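Local structure of tryptophan halogenase (Shewanella frigidimarina, 2PYX) at residues Ala278-Asp286 with Gly296-Thr304; Phe407-Ser415 with Phe465-Phe474. The protein probably binds FAD and acts as a flavin-dependent tryptophan halogenase, an enzyme of the flavin monooxygenase type. All coordinates share one frame; numbering follows the deposited sequence.

Contact 1 (Ala278-Asp286 with Gly296-Thr304); sequences AQPNGWIWD and GYVYSSSHT
Trp283 and Val298 form the hydrogen-bonded pair at the middle of this antiparallel hairpin: Trp283 N donates to Val298 O at 2.9 Å, and Val298 N to Trp283 O. Trp285 and Gly296 repeat the exchange, less evenly, since Gly296 N meets Trp285 O tilted 35° from the carbonyl plane. At the other end Ser300 N reaches Asn281 O at 3.3 Å, and the hydroxyl of Tyr297 accepts from Asn281 N, inside the type I turn Gln279-Gly282. The indole of Trp285 lies over Gly296, whose CA sits 3.4 Å from the centroid of the six-membered ring; the lack of a side chain there allows this. Val298 serves both indoles, its CB over a face of Trp283 and its CG2 at the edge of Trp285, 3.7 Å from CZ3. On the opposite face Ile284 CG1 touches Tyr297 CD1 at 3.7 Å; Tyr297 holds its CG anti to its own backbone N (chi1 -175°), extending the phenol to the turn. Trp283 NE1 hydrogen-bonds to Glu358 OE2. Backbone polarity is met across this pair and by neighbouring strands (Ile284 to Thr277, Tyr297 to Leu257); the indoles gather on one face, the Trp283 side chain about 8 Å from that of Glu361, predicted to bind tryptophan.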
ATOM      1  N   ALA A 278      -0.256  16.746  -7.976  1.00  9.25           N
ATOM      2  CA  ALA A 278       0.043  17.732  -6.952  1.00 10.06           C
ATOM      3  C   ALA A 278      -0.801  18.983  -7.142  1.00 10.34           C
ATOM      4  O   ALA A 278      -1.062  19.382  -8.281  1.00 11.64           O
ATOM      5  CB  ALA A 278       1.520  18.109  -6.936  1.00 10.71           C
ATOM      6  N   GLN A 279      -1.197  19.557  -6.007  1.00  9.26           N
ATOM      7  CA  GLN A 279      -2.037  20.752  -5.919  1.00  9.41           C
ATOM      8  C   GLN A 279      -1.325  21.771  -5.027  1.00 10.17           C
ATOM      9  O   GLN A 279      -0.239  21.456  -4.479  1.00 10.95           O
ATOM     10  CB  GLN A 279      -3.413  20.379  -5.367  1.00 10.26           C
ATOM     11  CG  GLN A 279      -4.128  19.271  -6.099  1.00 11.07           C
ATOM     12  CD  GLN A 279      -4.473  19.640  -7.531  1.00 13.45           C
ATOM     13  OE1 GLN A 279      -4.909  20.784  -7.799  1.00 13.52           O
ATOM     14  NE2 GLN A 279      -4.275  18.692  -8.470  1.00 14.27           N
ATOM     15  N   PRO A 280      -1.879  22.996  -4.873  1.00  9.01           N
ATOM     16  CA  PRO A 280      -1.188  23.983  -4.039  1.00  9.16           C
ATOM     17  C   PRO A 280      -0.922  23.565  -2.591  1.00  7.23           C
ATOM     18  O   PRO A 280       0.078  24.036  -2.031  1.00  9.88           O
ATOM     19  CB  PRO A 280      -2.103  25.213  -4.133  1.00 12.02           C
ATOM     20  CG  PRO A 280      -2.732  25.071  -5.496  1.00 12.51           C
ATOM     21  CD  PRO A 280      -3.016  23.600  -5.617  1.00 11.85           C
ATOM     22  N   ASN A 281      -1.802  22.741  -2.027  1.00  8.65           N
ATOM     23  CA  ASN A 281      -1.741  22.405  -0.617  1.00  9.24           C
ATOM     24  C   ASN A 281      -1.863  20.920  -0.327  1.00  8.38           C
ATOM     25  O   ASN A 281      -2.302  20.544   0.764  1.00  8.44           O
ATOM     26  CB  ASN A 281      -2.786  23.220   0.162  1.00  8.88           C
ATOM     27  CG  ASN A 281      -2.461  24.677   0.141  1.00  8.01           C
ATOM     28  OD1 ASN A 281      -1.473  25.090   0.711  1.00 11.17           O
ATOM     29  ND2 ASN A 281      -3.290  25.476  -0.528  1.00 12.19           N
ATOM     30  N   GLY A 282      -1.473  20.101  -1.297  1.00  8.66           N
ATOM     31  CA  GLY A 282      -1.545  18.664  -1.151  1.00  7.61           C
ATOM     32  C   GLY A 282      -1.510  18.006  -2.520  1.00  8.45           C
ATOM     33  O   GLY A 282      -0.824  18.475  -3.418  1.00  8.59           O
ATOM     34  N   TRP A 283      -2.241  16.924  -2.676  1.00  8.55           N
ATOM     35  CA  TRP A 283      -2.262  16.195  -3.940  1.00  8.48           C
ATOM     36  C   TRP A 283      -3.565  15.449  -4.049  1.00  8.99           C
ATOM     37  O   TRP A 283      -4.207  15.102  -3.040  1.00  7.84           O
ATOM     38  CB  TRP A 283      -1.051  15.252  -4.045  1.00  8.30           C
ATOM     39  CG  TRP A 283      -0.995  14.202  -2.980  1.00  8.21           C
ATOM     40  CD1 TRP A 283      -0.481  14.316  -1.691  1.00 11.09           C
ATOM     41  CD2 TRP A 283      -1.459  12.851  -3.098  1.00  6.54           C
ATOM     42  NE1 TRP A 283      -0.637  13.121  -1.030  1.00 10.99           N
ATOM     43  CE2 TRP A 283      -1.212  12.205  -1.868  1.00  9.88           C
ATOM     44  CE3 TRP A 283      -2.058  12.114  -4.119  1.00 10.52           C
ATOM     45  CZ2 TRP A 283      -1.571  10.867  -1.634  1.00 11.84           C
ATOM     46  CZ3 TRP A 283      -2.348  10.764  -3.919  1.00 12.64           C
ATOM     47  CH2 TRP A 283      -2.105  10.155  -2.673  1.00 11.68           C
ATOM     48  N   ILE A 284      -3.958  15.183  -5.304  1.00  9.41           N
ATOM     49  CA  ILE A 284      -5.184  14.471  -5.597  1.00  9.21           C
ATOM     50  C   ILE A 284      -4.931  13.081  -6.169  1.00  9.17           C
ATOM     51  O   ILE A 284      -4.165  12.958  -7.127  1.00 10.09           O
ATOM     52  CB  ILE A 284      -6.027  15.288  -6.563  1.00  9.87           C
ATOM     53  CG1 ILE A 284      -6.596  16.477  -5.803  1.00 12.31           C
ATOM     54  CG2 ILE A 284      -7.159  14.485  -7.144  1.00 12.76           C
ATOM     55  CD1 ILE A 284      -7.369  17.502  -6.677  1.00 12.35           C
ATOM     56  N   TRP A 285      -5.509  12.063  -5.524  1.00 10.87           N
ATOM     57  CA  TRP A 285      -5.411  10.682  -6.008  1.00 10.46           C
ATOM     58  C   TRP A 285      -6.534  10.422  -6.997  1.00 13.01           C
ATOM     59  O   TRP A 285      -7.591  11.073  -6.953  1.00 12.59           O
ATOM     60  CB  TRP A 285      -5.451   9.654  -4.895  1.00 12.71           C
ATOM     61  CG  TRP A 285      -6.799   9.311  -4.350  1.00 13.42           C
ATOM     62  CD1 TRP A 285      -7.781   8.574  -4.952  1.00 13.81           C
ATOM     63  CD2 TRP A 285      -7.283   9.619  -3.040  1.00 15.31           C
ATOM     64  NE1 TRP A 285      -8.843   8.403  -4.091  1.00 13.88           N
ATOM     65  CE2 TRP A 285      -8.557   9.051  -2.912  1.00 17.38           C
ATOM     66  CE3 TRP A 285      -6.747  10.331  -1.951  1.00 14.87           C
ATOM     67  CZ2 TRP A 285      -9.307   9.172  -1.738  1.00 16.42           C
ATOM     68  CZ3 TRP A 285      -7.498  10.464  -0.810  1.00 15.01           C
ATOM     69  CH2 TRP A 285      -8.768   9.895  -0.712  1.00 17.09           C
ATOM     70  N   ASP A 286      -6.286   9.482  -7.907  1.00 11.38           N
ATOM     71  CA  ASP A 286      -7.273   9.166  -8.932  1.00 11.90           C
ATOM     72  C   ASP A 286      -7.049   7.684  -9.209  1.00 11.07           C
ATOM     73  O   ASP A 286      -6.010   7.315  -9.752  1.00 12.81           O
ATOM     74  CB  ASP A 286      -7.088  10.084 -10.141  1.00 13.13           C
ATOM     75  CG  ASP A 286      -8.212   9.951 -11.168  1.00 16.33           C
ATOM     76  OD1 ASP A 286      -8.744   8.826 -11.335  1.00 16.31           O
ATOM     77  OD2 ASP A 286      -8.493  10.980 -11.840  1.00 18.97           O
ATOM     78  N   GLY A 296      -9.587  11.742  -4.571  1.00 12.24           N
ATOM     79  CA  GLY A 296      -9.536  12.437  -3.305  1.00 12.03           C
ATOM     80  C   GLY A 296      -8.424  13.441  -3.236  1.00 11.79           C
ATOM     81  O   GLY A 296      -7.357  13.209  -3.790  1.00 12.06           O
ATOM     82  N   TYR A 297      -8.674  14.553  -2.539  1.00 10.19           N
ATOM     83  CA  TYR A 297      -7.674  15.559  -2.321  1.00  8.64           C
ATOM     84  C   TYR A 297      -7.176  15.382  -0.873  1.00  8.87           C
ATOM     85  O   TYR A 297      -7.940  15.486   0.089  1.00  9.90           O
ATOM     86  CB  TYR A 297      -8.281  16.957  -2.462  1.00  9.85           C
ATOM     87  CG  TYR A 297      -7.334  18.127  -2.366  1.00  9.47           C
ATOM     88  CD1 TYR A 297      -5.957  17.980  -2.497  1.00  7.79           C
ATOM     89  CD2 TYR A 297      -7.821  19.412  -2.170  1.00 11.00           C
ATOM     90  CE1 TYR A 297      -5.091  19.121  -2.417  1.00  7.81           C
ATOM     91  CE2 TYR A 297      -6.977  20.502  -2.075  1.00 10.68           C
ATOM     92  CZ  TYR A 297      -5.620  20.378  -2.228  1.00  8.66           C
ATOM     93  OH  TYR A 297      -4.760  21.420  -2.172  1.00 10.61           O
ATOM     94  N   VAL A 298      -5.883  15.041  -0.755  1.00  8.30           N
ATOM     95  CA  VAL A 298      -5.152  14.987   0.506  1.00  8.33           C
ATOM     96  C   VAL A 298      -4.520  16.342   0.695  1.00  7.15           C
ATOM     97  O   VAL A 298      -3.770  16.791  -0.164  1.00  7.51           O
ATOM     98  CB  VAL A 298      -4.056  13.912   0.399  1.00  8.81           C
ATOM     99  CG1 VAL A 298      -3.101  13.989   1.582  1.00  8.64           C
ATOM    100  CG2 VAL A 298      -4.674  12.552   0.245  1.00  9.87           C
ATOM    101  N   TYR A 299      -4.764  16.958   1.842  1.00  7.44           N
ATOM    102  CA  TYR A 299      -4.290  18.321   2.046  1.00  7.83           C
ATOM    103  C   TYR A 299      -4.033  18.651   3.531  1.00  7.74           C
ATOM    104  O   TYR A 299      -4.399  17.889   4.425  1.00  8.08           O
ATOM    105  CB  TYR A 299      -5.260  19.340   1.417  1.00  7.95           C
ATOM    106  CG  TYR A 299      -6.628  19.399   2.001  1.00  7.62           C
ATOM    107  CD1 TYR A 299      -7.616  18.569   1.542  1.00  8.07           C
ATOM    108  CD2 TYR A 299      -6.955  20.320   3.003  1.00 10.21           C
ATOM    109  CE1 TYR A 299      -8.888  18.593   2.078  1.00  9.69           C
ATOM    110  CE2 TYR A 299      -8.239  20.355   3.547  1.00  9.54           C
ATOM    111  CZ  TYR A 299      -9.225  19.516   3.045  1.00  9.52           C
ATOM    112  OH  TYR A 299     -10.503  19.533   3.589  1.00 13.80           O
ATOM    113  N   SER A 300      -3.400  19.792   3.748  1.00  8.41           N
ATOM    114  CA  SER A 300      -3.037  20.256   5.116  1.00  6.82           C
ATOM    115  C   SER A 300      -3.972  21.354   5.556  1.00  7.04           C
ATOM    116  O   SER A 300      -3.988  22.411   4.924  1.00  8.22           O
ATOM    117  CB  SER A 300      -1.637  20.793   5.088  1.00  9.05           C
ATOM    118  OG  SER A 300      -1.301  21.434   6.298  1.00  9.61           O
ATOM    119  N   SER A 301      -4.689  21.114   6.651  1.00  8.48           N
ATOM    120  CA  SER A 301      -5.594  22.153   7.188  1.00  8.98           C
ATOM    121  C   SER A 301      -4.869  23.356   7.754  1.00  8.76           C
ATOM    122  O   SER A 301      -5.502  24.405   7.946  1.00  8.86           O
ATOM    123  CB  SER A 301      -6.490  21.573   8.254  1.00  8.06           C
ATOM    124  OG  SER A 301      -5.777  21.008   9.327  1.00  8.60           O
ATOM    125  N   SER A 302      -3.563  23.238   8.041  1.00  7.52           N
ATOM    126  CA  SER A 302      -2.813  24.417   8.459  1.00  7.33           C
ATOM    127  C   SER A 302      -2.318  25.232   7.294  1.00  9.27           C
ATOM    128  O   SER A 302      -1.684  26.280   7.524  1.00 10.23           O
ATOM    129  CB  SER A 302      -1.675  24.070   9.404  1.00  9.43           C
ATOM    130  OG  SER A 302      -0.679  23.330   8.744  1.00 11.40           O
ATOM    131  N   HIS A 303      -2.610  24.798   6.066  1.00  7.85           N
ATOM    132  CA  HIS A 303      -2.294  25.552   4.868  1.00  7.41           C
ATOM    133  C   HIS A 303      -3.512  26.044   4.091  1.00  8.82           C
ATOM    134  O   HIS A 303      -3.401  27.040   3.393  1.00 12.19           O
ATOM    135  CB  HIS A 303      -1.394  24.743   3.929  1.00  8.48           C
ATOM    136  CG  HIS A 303      -0.031  24.525   4.495  1.00  6.19           C
ATOM    137  ND1 HIS A 303       0.257  23.477   5.338  1.00  7.43           N
ATOM    138  CD2 HIS A 303       1.125  25.212   4.335  1.00  7.09           C
ATOM    139  CE1 HIS A 303       1.531  23.542   5.692  1.00  9.14           C
ATOM    140  NE2 HIS A 303       2.074  24.597   5.118  1.00  8.56           N
ATOM    141  N   THR A 304      -4.632  25.339   4.197  1.00  9.17           N
ATOM    142  CA  THR A 304      -5.864  25.729   3.526  1.00  9.93           C
ATOM    143  C   THR A 304      -7.082  25.365   4.355  1.00  9.27           C
ATOM    144  O   THR A 304      -7.097  24.370   5.089  1.00 10.02           O
ATOM    145  CB  THR A 304      -5.989  25.083   2.143  1.00 10.81           C
ATOM    146  OG1 THR A 304      -7.221  25.523   1.532  1.00 13.74           O
ATOM    147  CG2 THR A 304      -6.045  23.575   2.215  1.00 10.19           C
TER

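Contact 2 (Phe407-Ser415 with Phe465-Phe474); sequences FLKLHYVIS and FQYVLYGMSF
Phe407 turns its ring edge to a face of Phe465, CD1 lying 3.6 Å from CE2 of that ring. The two planes are 54° apart. Phe407 CZ also meets Val468 CG2. One turn on, Leu410 spreads its two methyls: CD2 goes to Phe465 and Val468, CD1 to Leu469 CD1 at 4.1 Å. His411 lies flat against Val468, whose CG1 stands over the centre of the imidazole, and ND1 donates to Phe407 O at 2.7 Å in the ring plane. NE2 hydrogen-bonds to Glu361 OE2, a residue predicted to bind tryptophan; held at both nitrogens, the imidazole cannot readily turn. A leucine here would probably leave Glu361 and the Phe407 carbonyl without these bonds. The two helices run side by side, 11° from parallel with axes 9.8 Å apart, and each ends near this point, 465-471 in a Schellman motif with Ser473 at C-prime. His411 O, buried with no hydrogen-bond partner, faces the selenium of Met472 (a selenomethionine) at 3.2 Å. Beyond the helix, Ile414 has CG1 between its backbone N and carbonyl carbon (chi1 67°), which sends CD1 to Leu469 CA and leaves CG2 beside Phe474 CD1. Two waters lie between Ile414 O and Met472 O, each within hydrogen-bonding distance of both. Ser415 CB ends the row against Met472 CE, 4.0 Å away.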
ATOM      1  N   PHE A 407      10.258   7.783   2.809  1.00  6.17           N
ATOM      2  CA  PHE A 407       9.988   7.607   1.381  1.00  7.35           C
ATOM      3  C   PHE A 407       8.899   8.583   0.924  1.00  8.03           C
ATOM      4  O   PHE A 407       9.022   9.229  -0.121  1.00  8.05           O
ATOM      5  CB  PHE A 407       9.617   6.154   1.038  1.00  8.53           C
ATOM      6  CG  PHE A 407       9.413   5.921  -0.441  1.00  7.69           C
ATOM      7  CD1 PHE A 407      10.350   6.344  -1.363  1.00  7.82           C
ATOM      8  CD2 PHE A 407       8.267   5.300  -0.904  1.00  9.01           C
ATOM      9  CE1 PHE A 407      10.161   6.118  -2.737  1.00  8.69           C
ATOM     10  CE2 PHE A 407       8.082   5.058  -2.260  1.00  8.45           C
ATOM     11  CZ  PHE A 407       9.027   5.475  -3.168  1.00  9.05           C
ATOM     12  N   LEU A 408       7.816   8.675   1.693  1.00  6.87           N
ATOM     13  CA  LEU A 408       6.758   9.640   1.350  1.00  7.00           C
ATOM     14  C   LEU A 408       7.290  11.050   1.367  1.00  7.35           C
ATOM     15  O   LEU A 408       7.088  11.811   0.438  1.00  8.05           O
ATOM     16  CB  LEU A 408       5.583   9.502   2.295  1.00  6.69           C
ATOM     17  CG  LEU A 408       4.555   8.444   1.888  1.00  8.53           C
ATOM     18  CD1 LEU A 408       5.131   7.054   1.636  1.00 10.55           C
ATOM     19  CD2 LEU A 408       3.413   8.392   2.903  1.00  8.29           C
ATOM     20  N   LYS A 409       8.020  11.408   2.425  1.00  7.37           N
ATOM     21  CA  LYS A 409       8.556  12.775   2.527  1.00  7.13           C
ATOM     22  C   LYS A 409       9.471  13.118   1.352  1.00  7.72           C
ATOM     23  O   LYS A 409       9.480  14.266   0.874  1.00  8.42           O
ATOM     24  CB  LYS A 409       9.297  12.943   3.842  1.00  7.22           C
ATOM     25  CG  LYS A 409       9.893  14.342   4.063  1.00  8.39           C
ATOM     26  CD  LYS A 409       8.783  15.454   4.062  1.00  9.16           C
ATOM     27  CE  LYS A 409       9.390  16.796   4.428  1.00  9.82           C
ATOM     28  NZ  LYS A 409       8.367  17.829   4.872  1.00  7.44           N
ATOM     29  N   LEU A 410      10.260  12.145   0.886  1.00  6.74           N
ATOM     30  CA  LEU A 410      11.127  12.338  -0.287  1.00  8.16           C
ATOM     31  C   LEU A 410      10.367  12.948  -1.465  1.00  6.31           C
ATOM     32  O   LEU A 410      10.913  13.736  -2.208  1.00  8.45           O
ATOM     33  CB  LEU A 410      11.721  10.977  -0.731  1.00  7.84           C
ATOM     34  CG  LEU A 410      12.700  11.018  -1.927  1.00  8.58           C
ATOM     35  CD1 LEU A 410      13.924  11.811  -1.642  1.00 10.29           C
ATOM     36  CD2 LEU A 410      13.114   9.586  -2.350  1.00  9.99           C
ATOM     37  N   HIS A 411       9.122  12.500  -1.679  1.00  7.27           N
ATOM     38  CA  HIS A 411       8.316  12.949  -2.812  1.00  8.00           C
ATOM     39  C   HIS A 411       8.136  14.458  -2.754  1.00  7.17           C
ATOM     40  O   HIS A 411       8.052  15.112  -3.816  1.00  8.85           O
ATOM     41  CB  HIS A 411       6.939  12.301  -2.842  1.00  7.76           C
ATOM     42  CG  HIS A 411       6.930  10.822  -3.122  1.00  7.40           C
ATOM     43  ND1 HIS A 411       7.536   9.900  -2.283  1.00  8.41           N
ATOM     44  CD2 HIS A 411       6.356  10.106  -4.118  1.00  8.16           C
ATOM     45  CE1 HIS A 411       7.302   8.680  -2.753  1.00  8.83           C
ATOM     46  NE2 HIS A 411       6.586   8.775  -3.862  1.00  9.20           N
ATOM     47  N   TYR A 412       8.026  15.007  -1.563  1.00  7.57           N
ATOM     48  CA  TYR A 412       7.833  16.452  -1.381  1.00  9.08           C
ATOM     49  C   TYR A 412       9.133  17.218  -1.390  1.00  8.23           C
ATOM     50  O   TYR A 412       9.226  18.323  -1.920  1.00  8.76           O
ATOM     51  CB  TYR A 412       7.127  16.736  -0.046  1.00  8.69           C
ATOM     52  CG  TYR A 412       5.742  16.178   0.060  1.00  7.97           C
ATOM     53  CD1 TYR A 412       4.662  16.887  -0.439  1.00  9.27           C
ATOM     54  CD2 TYR A 412       5.464  14.942   0.649  1.00  8.18           C
ATOM     55  CE1 TYR A 412       3.407  16.383  -0.352  1.00  8.27           C
ATOM     56  CE2 TYR A 412       4.177  14.459   0.757  1.00  7.94           C
ATOM     57  CZ  TYR A 412       3.146  15.182   0.241  1.00  7.32           C
ATOM     58  OH  TYR A 412       1.852  14.695   0.338  1.00  8.92           O
ATOM     59  N   VAL A 413      10.136  16.685  -0.717  1.00  6.99           N
ATOM     60  CA  VAL A 413      11.346  17.489  -0.411  0.50  8.63           C
ATOM     61  C   VAL A 413      12.125  17.895  -1.638  1.00 10.00           C
ATOM     62  O   VAL A 413      12.793  18.932  -1.645  1.00 12.30           O
ATOM     63  CB  VAL A 413      12.355  16.750   0.482  0.50 10.54           C
ATOM     64  CG1 VAL A 413      13.680  17.601   0.652  0.50  8.45           C
ATOM     65  CG2 VAL A 413      11.791  16.487   1.797  0.50 13.70           C
ATOM     66  N   ILE A 414      12.080  17.053  -2.673  1.00  8.65           N
ATOM     67  CA  ILE A 414      12.848  17.311  -3.886  1.00  8.49           C
ATOM     68  C   ILE A 414      12.052  17.997  -5.008  1.00 10.23           C
ATOM     69  O   ILE A 414      12.540  18.138  -6.147  1.00 11.08           O
ATOM     70  CB  ILE A 414      13.560  16.048  -4.389  1.00  8.62           C
ATOM     71  CG1 ILE A 414      12.563  15.014  -4.879  1.00  9.61           C
ATOM     72  CG2 ILE A 414      14.462  15.497  -3.292  1.00 11.07           C
ATOM     73  CD1 ILE A 414      13.206  13.670  -5.251  1.00  9.29           C
ATOM     74  N   SER A 415      10.863  18.477  -4.678  1.00  8.54           N
ATOM     75  CA  SER A 415      10.157  19.368  -5.593  1.00  8.61           C
ATOM     76  C   SER A 415      10.894  20.691  -5.747  1.00  9.08           C
ATOM     77  O   SER A 415      11.635  21.124  -4.859  1.00  9.77           O
ATOM     78  CB  SER A 415       8.736  19.668  -5.067  1.00 10.08           C
ATOM     79  OG  SER A 415       8.020  20.439  -6.039  1.00 11.21           O
ATOM     80  N   PHE A 465      13.299   4.188  -4.365  1.00  9.02           N
ATOM     81  CA  PHE A 465      13.949   5.446  -4.086  1.00  9.01           C
ATOM     82  C   PHE A 465      14.569   6.007  -5.348  1.00  8.29           C
ATOM     83  O   PHE A 465      14.498   7.215  -5.607  1.00 10.13           O
ATOM     84  CB  PHE A 465      14.967   5.295  -2.968  1.00  9.41           C
ATOM     85  CG  PHE A 465      14.340   5.076  -1.626  1.00 10.39           C
ATOM     86  CD1 PHE A 465      13.922   3.814  -1.245  1.00 15.02           C
ATOM     87  CD2 PHE A 465      14.102   6.144  -0.773  1.00 10.89           C
ATOM     88  CE1 PHE A 465      13.311   3.619  -0.008  1.00 15.09           C
ATOM     89  CE2 PHE A 465      13.492   5.962   0.447  1.00 10.84           C
ATOM     90  CZ  PHE A 465      13.100   4.687   0.833  1.00 12.67           C
ATOM     91  N   GLN A 466      15.178   5.164  -6.169  1.00  8.44           N
ATOM     92  CA  GLN A 466      15.726   5.626  -7.442  1.00  9.09           C
ATOM     93  C   GLN A 466      14.642   6.176  -8.356  1.00  7.80           C
ATOM     94  O   GLN A 466      14.806   7.224  -8.980  1.00  8.85           O
ATOM     95  CB  GLN A 466      16.434   4.462  -8.150  1.00  9.66           C
ATOM     96  CG  GLN A 466      17.625   3.910  -7.359  1.00  9.60           C
ATOM     97  CD  GLN A 466      18.200   2.633  -7.948  1.00 12.50           C
ATOM     98  OE1 GLN A 466      17.558   1.966  -8.779  1.00 12.48           O
ATOM     99  NE2 GLN A 466      19.442   2.309  -7.549  1.00 13.59           N
ATOM    100  N   TYR A 467      13.525   5.473  -8.443  1.00  8.06           N
ATOM    101  CA  TYR A 467      12.463   5.903  -9.358  1.00  9.21           C
ATOM    102  C   TYR A 467      11.929   7.278  -8.970  1.00  9.36           C
ATOM    103  O   TYR A 467      11.642   8.100  -9.833  1.00 10.06           O
ATOM    104  CB  TYR A 467      11.308   4.927  -9.376  1.00 10.13           C
ATOM    105  CG  TYR A 467      11.533   3.689 -10.165  1.00 10.21           C
ATOM    106  CD1 TYR A 467      11.878   3.749 -11.528  1.00 10.16           C
ATOM    107  CD2 TYR A 467      11.317   2.446  -9.605  1.00  8.53           C
ATOM    108  CE1 TYR A 467      12.031   2.554 -12.286  1.00 11.33           C
ATOM    109  CE2 TYR A 467      11.451   1.247 -10.390  1.00  9.18           C
ATOM    110  CZ  TYR A 467      11.823   1.329 -11.712  1.00  9.34           C
ATOM    111  OH  TYR A 467      11.937   0.154 -12.463  1.00 11.23           O
ATOM    112  N   VAL A 468      11.739   7.517  -7.671  1.00  8.40           N
ATOM    113  CA  VAL A 468      11.251   8.814  -7.216  1.00  7.51           C
ATOM    114  C   VAL A 468      12.339   9.873  -7.347  1.00  8.25           C
ATOM    115  O   VAL A 468      12.101  10.953  -7.916  1.00  9.05           O
ATOM    116  CB  VAL A 468      10.667   8.741  -5.785  1.00  8.59           C
ATOM    117  CG1 VAL A 468      10.336  10.158  -5.255  1.00 10.03           C
ATOM    118  CG2 VAL A 468       9.405   7.890  -5.790  1.00  9.65           C
ATOM    119  N   LEU A 469      13.531   9.606  -6.827  1.00  7.69           N
ATOM    120  CA  LEU A 469      14.599  10.594  -6.838  1.00  8.66           C
ATOM    121  C   LEU A 469      14.860  11.092  -8.258  1.00  9.72           C
ATOM    122  O   LEU A 469      14.943  12.292  -8.505  1.00  9.69           O
ATOM    123  CB  LEU A 469      15.869   9.990  -6.233  1.00 10.09           C
ATOM    124  CG  LEU A 469      17.006  10.911  -5.844  1.00 10.89           C
ATOM    125  CD1 LEU A 469      16.632  11.832  -4.701  1.00 11.51           C
ATOM    126  CD2 LEU A 469      18.233  10.129  -5.426  1.00 10.09           C
ATOM    127  N   TYR A 470      15.044  10.157  -9.181  1.00  8.93           N
ATOM    128  CA  TYR A 470      15.393  10.508 -10.554  1.00 10.02           C
ATOM    129  C   TYR A 470      14.178  10.798 -11.410  1.00  9.85           C
ATOM    130  O   TYR A 470      14.286  11.521 -12.412  1.00 10.42           O
ATOM    131  CB  TYR A 470      16.320   9.471 -11.160  1.00  9.44           C
ATOM    132  CG  TYR A 470      17.605   9.390 -10.354  1.00  7.90           C
ATOM    133  CD1 TYR A 470      18.414  10.516 -10.124  1.00  8.36           C
ATOM    134  CD2 TYR A 470      17.955   8.215  -9.696  1.00  7.81           C
ATOM    135  CE1 TYR A 470      19.520  10.476  -9.315  1.00  8.84           C
ATOM    136  CE2 TYR A 470      19.103   8.170  -8.889  1.00  6.70           C
ATOM    137  CZ  TYR A 470      19.878   9.272  -8.691  1.00  9.14           C
ATOM    138  OH  TYR A 470      20.982   9.232  -7.873  1.00 10.74           O
ATOM    139  N   GLY A 471      13.011  10.282 -11.047  1.00  9.89           N
ATOM    140  CA  GLY A 471      11.782  10.759 -11.652  1.00 11.25           C
ATOM    141  C   GLY A 471      11.634  12.261 -11.508  1.00  9.25           C
ATOM    142  O   GLY A 471      11.132  12.943 -12.434  1.00 10.75           O
HETATM  143  N   MSE A 472      12.041  12.774 -10.365  1.00  8.39           N
HETATM  144  CA  MSE A 472      11.934  14.182 -10.048  1.00  6.79           C
HETATM  145  C   MSE A 472      13.201  14.972 -10.343  1.00  9.89           C
HETATM  146  O   MSE A 472      13.394  16.076  -9.843  1.00 10.08           O
HETATM  147  CB  MSE A 472      11.469  14.342  -8.591  1.00  8.23           C
HETATM  148  CG  MSE A 472      10.150  13.683  -8.355  1.00  8.62           C
HETATM  149 SE   MSE A 472       9.442  14.061  -6.544  0.75  8.80          SE
HETATM  150  CE  MSE A 472       9.140  16.057  -6.763  1.00  9.41           C
ATOM    151  N   SER A 473      14.080  14.416 -11.179  1.00 10.50           N
ATOM    152  CA  SER A 473      15.221  15.151 -11.742  1.00 10.58           C
ATOM    153  C   SER A 473      16.276  15.576 -10.741  1.00 11.29           C
ATOM    154  O   SER A 473      17.026  16.536 -10.965  1.00 12.91           O
ATOM    155  CB  SER A 473      14.736  16.353 -12.542  1.00 13.39           C
ATOM    156  OG  SER A 473      13.898  15.892 -13.580  1.00 17.60           O
ATOM    157  N   PHE A 474      16.386  14.821  -9.645  1.00 10.29           N
ATOM    158  CA  PHE A 474      17.430  15.105  -8.667  1.00  9.69           C
ATOM    159  C   PHE A 474      18.813  14.874  -9.262  1.00 10.41           C
ATOM    160  O   PHE A 474      19.006  13.903 -10.000  1.00 11.38           O
ATOM    161  CB  PHE A 474      17.212  14.188  -7.474  1.00 11.22           C
ATOM    162  CG  PHE A 474      18.122  14.451  -6.296  1.00 10.16           C
ATOM    163  CD1 PHE A 474      17.721  15.249  -5.254  1.00 11.89           C
ATOM    164  CD2 PHE A 474      19.356  13.781  -6.178  1.00 10.91           C
ATOM    165  CE1 PHE A 474      18.514  15.413  -4.136  1.00 13.65           C
ATOM    166  CE2 PHE A 474      20.132  13.967  -5.074  1.00 11.92           C
ATOM    167  CZ  PHE A 474      19.728  14.769  -4.056  1.00 12.33           C
TER
HETATM  168  O   HOH W   1      11.805  18.156  -8.900  1.00 14.70           O
HETATM  169  O   HOH W   2      14.753  17.099  -7.530  1.00 20.54           O

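In the fold
From the N terminus the chain first meets contact 1, where the hairpin of strands 282-288 and 292-299 closes a loop of nine residues within a larger mixed sheet. The chain then runs through helix 363-377 into the long helix 383-413, whose end opens contact 2; that contact closes a loop of 49 residues holding helices 421-425 and 434-443. The two loops follow in series without crossing. The contacts nevertheless adjoin in space, their centres about 18 Å apart: Trp283 CD1 packs on Tyr412 OH at 3.1 Å, and Glu358 OE2 hydrogen-bonds to both Trp283 NE1 and Tyr412 OH. Helix 421-425, from the loop of contact 2, also covers Asn281 and His303 of contact 1, tying the sheet to the helices.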